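Local coordinates for phosphotransferase system, HPr-related proteins (Thermoanaerobacter tengcongensis, PDB 3LE1), which probably serves as the general, non-sugar-specific phosphocarrier of the phosphoenolpyruvate-dependent system that phosphorylates sugars as they cross the cell membrane, at residues L14-A19 with I50-V55; L21-A26 with A76-I81. All coordinates share one frame; numbering follows the deposited sequence.

Contact 1 (L14-A19 with I50-V55); sequences LHARPA and IMSLGV
Leu14 and Val55 lie flank to flank in the HPr fold, an open-faced beta sandwich, at the end that probably carries the phosphorylation site, where the residues leading into helix 16-26 meet the C-terminal end of helix 47-53. This is the buried, apolar part of the contact. The two side chains point the same way, Leu14 CB sitting 3.9 Å from Val55 CB, and the leucine continues past both valine methyls. Ile50 adds to the apolar cluster with CG2, which stands anti to its own backbone N; this methyl packs 3.9 Å from Leu14 CB and reaches Ala19 CB more loosely, at 4.2 Å. Phe22 and Phe85 lie against other parts of Leu14.

Several backbone polar groups beside this apolar patch are paired. Leu14 N donates to Val55 O over 2.9 Å, moderately bent at 146°, with the donor above the carbonyl plane. Beside it a water gives its hydrogens to Leu14 O and Ile50 O and accepts from Val55 N at 2.7 Å, bridging the two segments just where Gly54, with positive phi, takes the chain out of helix 47-53. The same water lies over one face of the His15 imidazole, offset toward its rim.

The solvent side is formed by His15 and Met51, both partly exposed. By family resemblance His15 is probably the histidine that carries the phosphoryl group. Its ND1 is hydrogen-bonded to Thr12 O, outside the two segments, which helps to hold the ring's rotation. Met51, bent at both chi2 and chi3, bridges backbone and ring with its terminal methyl, CE lying 3.4 Å from Leu14 O and 3.7 Å from His15 CD2, obliquely placed. At another corner of the imidazole, His15 CE1 comes within 3.2 Å of Val55 O, the oxygen that already receives the Leu14 N-H.

Contact 2 (L21-A26 with A76-I81); sequences LFVQTA and ALVDLI
Phe22 presents one face of its ring to Leu77, and the two side chains cross at about a right angle in the layer between helices 16-26 and 70-82. These helices pack side by side on the antiparallel sheet of the HPr open-faced sandwich; their short segments run nearly antiparallel, at 155°, with axes 9.9 Å apart. Leu77 CD2 makes a CH-pi contact 4.0 Å from the centroid of the Phe22 ring, displaced toward the rim. The same ring is met at its edge by Ile81, whose CD1 lies 4.0 Å from Phe22 CE1. With its CG anti to the backbone N (chi1 -174°), Phe22 swings toward the second helix, and Val35 of the sheet and Ile50 pack against it too.

Thr25 and Leu77 slide past each other in opposite directions, Thr25 CG2 lying 3.9 Å from Leu77 CD2 and equally near Ala76 CB. Toward Leu80, by contrast, the threonine is met tip to tip: Leu80 CD2 comes to 3.3 Å from Thr25 OG1. Thr25 OG1 donates to Leu21 O one turn back, at 3.0 Å, from the face of the carbonyl plane opposite to the one approached by Thr25 N, and two donors therefore grip this oxygen. Replacing Thr25 with a glycine would probably leave a gap between Ala76, Leu77 and Leu80 and cost Leu21 O its second donor.

No hydrogen bond spans the two segments. The polar hydrogen of Thr25 is spent within its own helix, which lets a hydroxyl sit beside a leucine methyl; what joins the helices here is leucine, isoleucine and threonine methyls packed against an aromatic ring, one another and backbone atoms, consistent with cohesion that is chiefly apolar.

In the fold
Both contacts draw on helix 16-26, contact 1 mainly through the residues leading into it and contact 2 farther along, toward helix 47-53 and helix 70-82 respectively. Both are partly buried, but contact 2 lies nearer the middle of the chain, about 6 Å from its centre to the chain centre against 9 Å for contact 1. It relies on apolar side chains, its one hydroxyl bonded within its own helix. Contact 1, at the end that probably carries the phosphorylation site, mixes a buried apolar cluster with a backbone bond, a bridging water and a partly exposed histidine. The two adjoin where Ile50 CG1 packs 3.9 Å from Val23 CG2.

Contact 1 (L14-A19 with I50-V55)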
ATOM      1  N   LEU A  14      -7.253   3.577   3.221  1.00 20.67           N
ATOM      2  CA  LEU A  14      -7.028   3.353   1.801  1.00 21.32           C
ATOM      3  C   LEU A  14      -8.334   3.401   1.012  1.00 25.39           C
ATOM      4  O   LEU A  14      -8.846   2.379   0.541  1.00 26.23           O
ATOM      5  CB  LEU A  14      -6.283   2.037   1.569  1.00 19.42           C
ATOM      6  CG  LEU A  14      -4.869   1.987   2.149  1.00 18.28           C
ATOM      7  CD1 LEU A  14      -4.137   0.752   1.647  1.00 16.24           C
ATOM      8  CD2 LEU A  14      -4.090   3.250   1.781  1.00 19.75           C
ATOM      9  N   HIS A  15      -8.871   4.609   0.880  1.00 28.52           N
ATOM     10  CA  HIS A  15     -10.095   4.842   0.127  1.00 33.14           C
ATOM     11  C   HIS A  15      -9.967   6.127  -0.673  1.00 35.14           C
ATOM     12  O   HIS A  15      -9.141   6.976  -0.351  1.00 36.03           O
ATOM     13  CB  HIS A  15     -11.285   4.945   1.082  1.00 36.41           C
ATOM     14  CG  HIS A  15     -11.622   3.655   1.759  1.00 39.26           C
ATOM     15  ND1 HIS A  15     -11.065   3.278   2.961  1.00 40.60           N
ATOM     16  CD2 HIS A  15     -12.456   2.648   1.400  1.00 40.53           C
ATOM     17  CE1 HIS A  15     -11.539   2.095   3.315  1.00 40.72           C
ATOM     18  NE2 HIS A  15     -12.382   1.691   2.382  1.00 40.40           N
ATOM     19  N   ALA A  16     -10.780   6.266  -1.714  1.00 34.42           N
ATOM     20  CA  ALA A  16     -10.820   7.513  -2.477  1.00 34.10           C
ATOM     21  C   ALA A  16      -9.428   7.959  -2.908  1.00 33.85           C
ATOM     22  O   ALA A  16      -8.619   7.139  -3.350  1.00 34.19           O
ATOM     23  CB  ALA A  16     -11.512   8.615  -1.670  1.00 34.26           C
ATOM     24  N   ARG A  17      -9.145   9.251  -2.780  1.00 33.39           N
ATOM     25  CA  ARG A  17      -7.881   9.795  -3.276  1.00 32.71           C
ATOM     26  C   ARG A  17      -6.642   8.987  -2.873  1.00 33.47           C
ATOM     27  O   ARG A  17      -5.893   8.534  -3.744  1.00 35.66           O
ATOM     28  CB  ARG A  17      -7.701  11.271  -2.896  1.00 30.15           C
ATOM     29  CG  ARG A  17      -6.374  11.817  -3.397  1.00 26.62           C
ATOM     30  CD  ARG A  17      -6.364  13.328  -3.524  1.00 25.72           C
ATOM     31  NE  ARG A  17      -5.357  13.759  -4.495  1.00 27.71           N
ATOM     32  CZ  ARG A  17      -4.075  13.960  -4.207  1.00 30.72           C
ATOM     33  NH1 ARG A  17      -3.636  13.760  -2.974  1.00 33.67           N
ATOM     34  NH2 ARG A  17      -3.230  14.356  -5.153  1.00 30.34           N
ATOM     35  N   PRO A  18      -6.403   8.826  -1.560  1.00 31.32           N
ATOM     36  CA  PRO A  18      -5.266   8.013  -1.116  1.00 29.68           C
ATOM     37  C   PRO A  18      -5.210   6.638  -1.788  1.00 27.50           C
ATOM     38  O   PRO A  18      -4.138   6.236  -2.236  1.00 25.96           O
ATOM     39  CB  PRO A  18      -5.502   7.889   0.388  1.00 30.24           C
ATOM     40  CG  PRO A  18      -6.209   9.168   0.753  1.00 30.66           C
ATOM     41  CD  PRO A  18      -7.078   9.492  -0.430  1.00 30.98           C
ATOM     42  N   ALA A  19      -6.335   5.931  -1.878  1.00 26.40           N
ATOM     43  CA  ALA A  19      -6.338   4.627  -2.533  1.00 27.47           C
ATOM     44  C   ALA A  19      -5.864   4.745  -3.985  1.00 27.02           C
ATOM     45  O   ALA A  19      -5.081   3.926  -4.466  1.00 26.27           O
ATOM     46  CB  ALA A  19      -7.723   3.996  -2.475  1.00 28.51           C
ATOM     47  N   ILE A  50      -7.638  -3.384  -3.293  1.00 20.37           N
ATOM     48  CA  ILE A  50      -7.529  -2.402  -2.220  1.00 19.95           C
ATOM     49  C   ILE A  50      -8.888  -2.181  -1.547  1.00 19.68           C
ATOM     50  O   ILE A  50      -9.001  -2.253  -0.323  1.00 18.48           O
ATOM     51  CB  ILE A  50      -6.934  -1.069  -2.738  1.00 18.22           C
ATOM     52  CG1 ILE A  50      -5.520  -1.308  -3.283  1.00 17.70           C
ATOM     53  CG2 ILE A  50      -6.907  -0.013  -1.638  1.00 17.02           C
ATOM     54  CD1 ILE A  50      -4.537  -1.799  -2.231  1.00 17.23           C
ATOM     55  N   MET A  51      -9.921  -1.948  -2.353  1.00 22.58           N
ATOM     56  CA  MET A  51     -11.267  -1.747  -1.827  1.00 22.75           C
ATOM     57  C   MET A  51     -11.717  -2.931  -0.988  1.00 23.10           C
ATOM     58  O   MET A  51     -12.228  -2.758   0.125  1.00 24.60           O
ATOM     59  CB  MET A  51     -12.260  -1.549  -2.965  1.00 26.13           C
ATOM     60  CG  MET A  51     -11.993  -0.330  -3.818  1.00 27.91           C
ATOM     61  SD  MET A  51     -12.437   1.196  -2.983  1.00 24.87           S
ATOM     62  CE  MET A  51     -11.083   1.405  -1.823  1.00 89.08           C
ATOM     63  N   SER A  52     -11.528  -4.130  -1.534  1.00 22.63           N
ATOM     64  CA  SER A  52     -11.911  -5.365  -0.855  1.00 24.23           C
ATOM     65  C   SER A  52     -11.262  -5.450   0.515  1.00 25.07           C
ATOM     66  O   SER A  52     -11.857  -5.938   1.475  1.00 25.18           O
ATOM     67  CB  SER A  52     -11.478  -6.580  -1.675  1.00 24.81           C
ATOM     68  OG  SER A  52     -10.168  -6.997  -1.318  1.00 26.34           O
ATOM     69  N   LEU A  53     -10.030  -4.971   0.601  1.00 24.70           N
ATOM     70  CA  LEU A  53      -9.253  -5.094   1.822  1.00 22.35           C
ATOM     71  C   LEU A  53      -9.846  -4.282   2.989  1.00 22.60           C
ATOM     72  O   LEU A  53      -9.720  -4.679   4.144  1.00 25.50           O
ATOM     73  CB  LEU A  53      -7.806  -4.702   1.534  1.00 22.07           C
ATOM     74  CG  LEU A  53      -6.687  -5.523   2.177  1.00 22.98           C
ATOM     75  CD1 LEU A  53      -5.925  -4.719   3.186  1.00 23.34           C
ATOM     76  CD2 LEU A  53      -7.195  -6.820   2.801  1.00 21.37           C
ATOM     77  N   GLY A  54     -10.500  -3.161   2.682  1.00 21.42           N
ATOM     78  CA  GLY A  54     -11.148  -2.347   3.696  1.00 20.84           C
ATOM     79  C   GLY A  54     -10.186  -1.845   4.758  1.00 21.35           C
ATOM     80  O   GLY A  54     -10.326  -2.144   5.948  1.00 20.05           O
ATOM     81  N   VAL A  55      -9.183  -1.094   4.317  1.00 20.45           N
ATOM     82  CA  VAL A  55      -8.198  -0.521   5.225  1.00 17.98           C
ATOM     83  C   VAL A  55      -8.624   0.869   5.685  1.00 21.21           C
ATOM     84  O   VAL A  55      -8.761   1.787   4.868  1.00 23.39           O
ATOM     85  CB  VAL A  55      -6.827  -0.393   4.550  1.00 15.67           C
ATOM     86  CG1 VAL A  55      -5.806   0.162   5.540  1.00 17.07           C
ATOM     87  CG2 VAL A  55      -6.388  -1.742   3.993  1.00 13.53           C
TER
HETATM   88  O   HOH W   1      -9.504  -0.143   1.762  1.00 20.94           O

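Contact 2 (L21-A26 with A76-I81)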
ATOM      1  N   LEU A  21      -3.988   7.073  -5.312  1.00 24.75           N
ATOM      2  CA  LEU A  21      -2.575   7.439  -5.278  1.00 25.06           C
ATOM      3  C   LEU A  21      -1.718   6.254  -4.868  1.00 24.73           C
ATOM      4  O   LEU A  21      -0.608   6.073  -5.371  1.00 25.89           O
ATOM      5  CB  LEU A  21      -2.350   8.578  -4.293  1.00 24.58           C
ATOM      6  CG  LEU A  21      -2.775   9.972  -4.756  1.00 26.38           C
ATOM      7  CD1 LEU A  21      -3.171  10.823  -3.569  1.00 26.39           C
ATOM      8  CD2 LEU A  21      -1.674  10.630  -5.559  1.00 26.84           C
ATOM      9  N   PHE A  22      -2.231   5.465  -3.931  1.00 22.70           N
ATOM     10  CA  PHE A  22      -1.547   4.264  -3.485  1.00 19.74           C
ATOM     11  C   PHE A  22      -1.294   3.348  -4.673  1.00 20.59           C
ATOM     12  O   PHE A  22      -0.162   2.932  -4.896  1.00 22.03           O
ATOM     13  CB  PHE A  22      -2.367   3.547  -2.413  1.00 18.41           C
ATOM     14  CG  PHE A  22      -1.667   2.362  -1.801  1.00 17.00           C
ATOM     15  CD1 PHE A  22      -0.873   2.511  -0.674  1.00 16.44           C
ATOM     16  CD2 PHE A  22      -1.811   1.096  -2.347  1.00 16.57           C
ATOM     17  CE1 PHE A  22      -0.239   1.419  -0.110  1.00 15.83           C
ATOM     18  CE2 PHE A  22      -1.178   0.001  -1.780  1.00 16.35           C
ATOM     19  CZ  PHE A  22      -0.396   0.168  -0.660  1.00 14.61           C
ATOM     20  N   VAL A  23      -2.344   3.062  -5.448  1.00 21.17           N
ATOM     21  CA  VAL A  23      -2.254   2.176  -6.602  1.00 22.73           C
ATOM     22  C   VAL A  23      -1.383   2.814  -7.673  1.00 23.40           C
ATOM     23  O   VAL A  23      -0.609   2.142  -8.357  1.00 21.40           O
ATOM     24  CB  VAL A  23      -3.649   1.892  -7.194  1.00 21.70           C
ATOM     25  CG1 VAL A  23      -3.532   1.233  -8.560  1.00 22.99           C
ATOM     26  CG2 VAL A  23      -4.467   1.028  -6.246  1.00 21.38           C
ATOM     27  N   GLN A  24      -1.531   4.126  -7.798  1.00 24.03           N
ATOM     28  CA  GLN A  24      -0.726   4.938  -8.685  1.00 25.74           C
ATOM     29  C   GLN A  24       0.759   4.771  -8.371  1.00 23.01           C
ATOM     30  O   GLN A  24       1.566   4.515  -9.251  1.00 23.46           O
ATOM     31  CB  GLN A  24      -1.138   6.402  -8.512  1.00 31.17           C
ATOM     32  N   THR A  25       1.106   4.914  -7.101  1.00 21.37           N
ATOM     33  CA  THR A  25       2.492   4.822  -6.685  1.00 21.43           C
ATOM     34  C   THR A  25       3.012   3.395  -6.856  1.00 20.79           C
ATOM     35  O   THR A  25       4.099   3.184  -7.404  1.00 19.86           O
ATOM     36  CB  THR A  25       2.660   5.319  -5.234  1.00 19.58           C
ATOM     37  OG1 THR A  25       2.284   6.704  -5.169  1.00 19.31           O
ATOM     38  CG2 THR A  25       4.091   5.165  -4.756  1.00 18.20           C
ATOM     39  N   ALA A  26       2.232   2.414  -6.405  1.00 19.68           N
ATOM     40  CA  ALA A  26       2.620   1.013  -6.560  1.00 17.01           C
ATOM     41  C   ALA A  26       2.861   0.704  -8.025  1.00 15.33           C
ATOM     42  O   ALA A  26       3.802  -0.012  -8.380  1.00 15.58           O
ATOM     43  CB  ALA A  26       1.545   0.089  -6.001  1.00 17.39           C
ATOM     44  N   ALA A  76       8.748   3.652  -1.425  1.00 17.70           N
ATOM     45  CA  ALA A  76       7.886   4.681  -2.001  1.00 16.77           C
ATOM     46  C   ALA A  76       6.500   4.668  -1.349  1.00 15.14           C
ATOM     47  O   ALA A  76       5.883   5.717  -1.103  1.00 14.80           O
ATOM     48  CB  ALA A  76       7.766   4.484  -3.499  1.00 16.48           C
ATOM     49  N   LEU A  77       6.012   3.471  -1.063  1.00 14.51           N
ATOM     50  CA  LEU A  77       4.707   3.324  -0.423  1.00 16.11           C
ATOM     51  C   LEU A  77       4.759   3.724   1.053  1.00 17.70           C
ATOM     52  O   LEU A  77       3.840   4.381   1.572  1.00 17.33           O
ATOM     53  CB  LEU A  77       4.223   1.882  -0.583  1.00 13.02           C
ATOM     54  CG  LEU A  77       3.868   1.556  -2.036  1.00 12.83           C
ATOM     55  CD1 LEU A  77       3.691   0.055  -2.243  1.00 12.16           C
ATOM     56  CD2 LEU A  77       2.635   2.325  -2.528  1.00 14.92           C
ATOM     57  N   VAL A  78       5.835   3.334   1.725  1.00 17.64           N
ATOM     58  CA  VAL A  78       6.042   3.698   3.118  1.00 18.26           C
ATOM     59  C   VAL A  78       6.050   5.211   3.266  1.00 18.89           C
ATOM     60  O   VAL A  78       5.359   5.760   4.127  1.00 15.99           O
ATOM     61  CB  VAL A  78       7.375   3.131   3.649  1.00 18.07           C
ATOM     62  CG1 VAL A  78       7.820   3.855   4.926  1.00 19.19           C
ATOM     63  CG2 VAL A  78       7.259   1.638   3.868  1.00 16.44           C
ATOM     64  N   ASP A  79       6.827   5.866   2.408  1.00 22.17           N
ATOM     65  CA  ASP A  79       6.900   7.320   2.366  1.00 24.39           C
ATOM     66  C   ASP A  79       5.553   7.968   2.053  1.00 26.07           C
ATOM     67  O   ASP A  79       5.204   8.986   2.638  1.00 27.99           O
ATOM     68  CB  ASP A  79       7.972   7.768   1.360  1.00 27.18           C
ATOM     69  CG  ASP A  79       9.384   7.388   1.800  1.00 29.34           C
ATOM     70  OD1 ASP A  79       9.562   6.956   2.956  1.00 29.74           O
ATOM     71  OD2 ASP A  79      10.325   7.524   0.989  1.00 31.00           O
ATOM     72  N   LEU A  80       4.793   7.385   1.135  1.00 25.27           N
ATOM     73  CA  LEU A  80       3.482   7.941   0.811  1.00 24.46           C
ATOM     74  C   LEU A  80       2.570   7.878   2.031  1.00 25.07           C
ATOM     75  O   LEU A  80       1.897   8.848   2.375  1.00 27.87           O
ATOM     76  CB  LEU A  80       2.861   7.187  -0.360  1.00 23.97           C
ATOM     77  CG  LEU A  80       1.626   7.743  -1.070  1.00 24.70           C
ATOM     78  CD1 LEU A  80       1.929   9.067  -1.766  1.00 24.09           C
ATOM     79  CD2 LEU A  80       1.116   6.733  -2.071  1.00 24.54           C
ATOM     80  N   ILE A  81       2.564   6.735   2.705  1.00 22.94           N
ATOM     81  CA  ILE A  81       1.745   6.556   3.898  1.00 22.41           C
ATOM     82  C   ILE A  81       2.165   7.478   5.052  1.00 22.62           C
ATOM     83  O   ILE A  81       1.320   8.121   5.678  1.00 23.56           O
ATOM     84  CB  ILE A  81       1.728   5.080   4.343  1.00 20.84           C
ATOM     85  CG1 ILE A  81       0.869   4.263   3.374  1.00 19.47           C
ATOM     86  CG2 ILE A  81       1.208   4.941   5.768  1.00 22.35           C
ATOM     87  CD1 ILE A  81       1.119   2.759   3.411  1.00 19.09           C
TER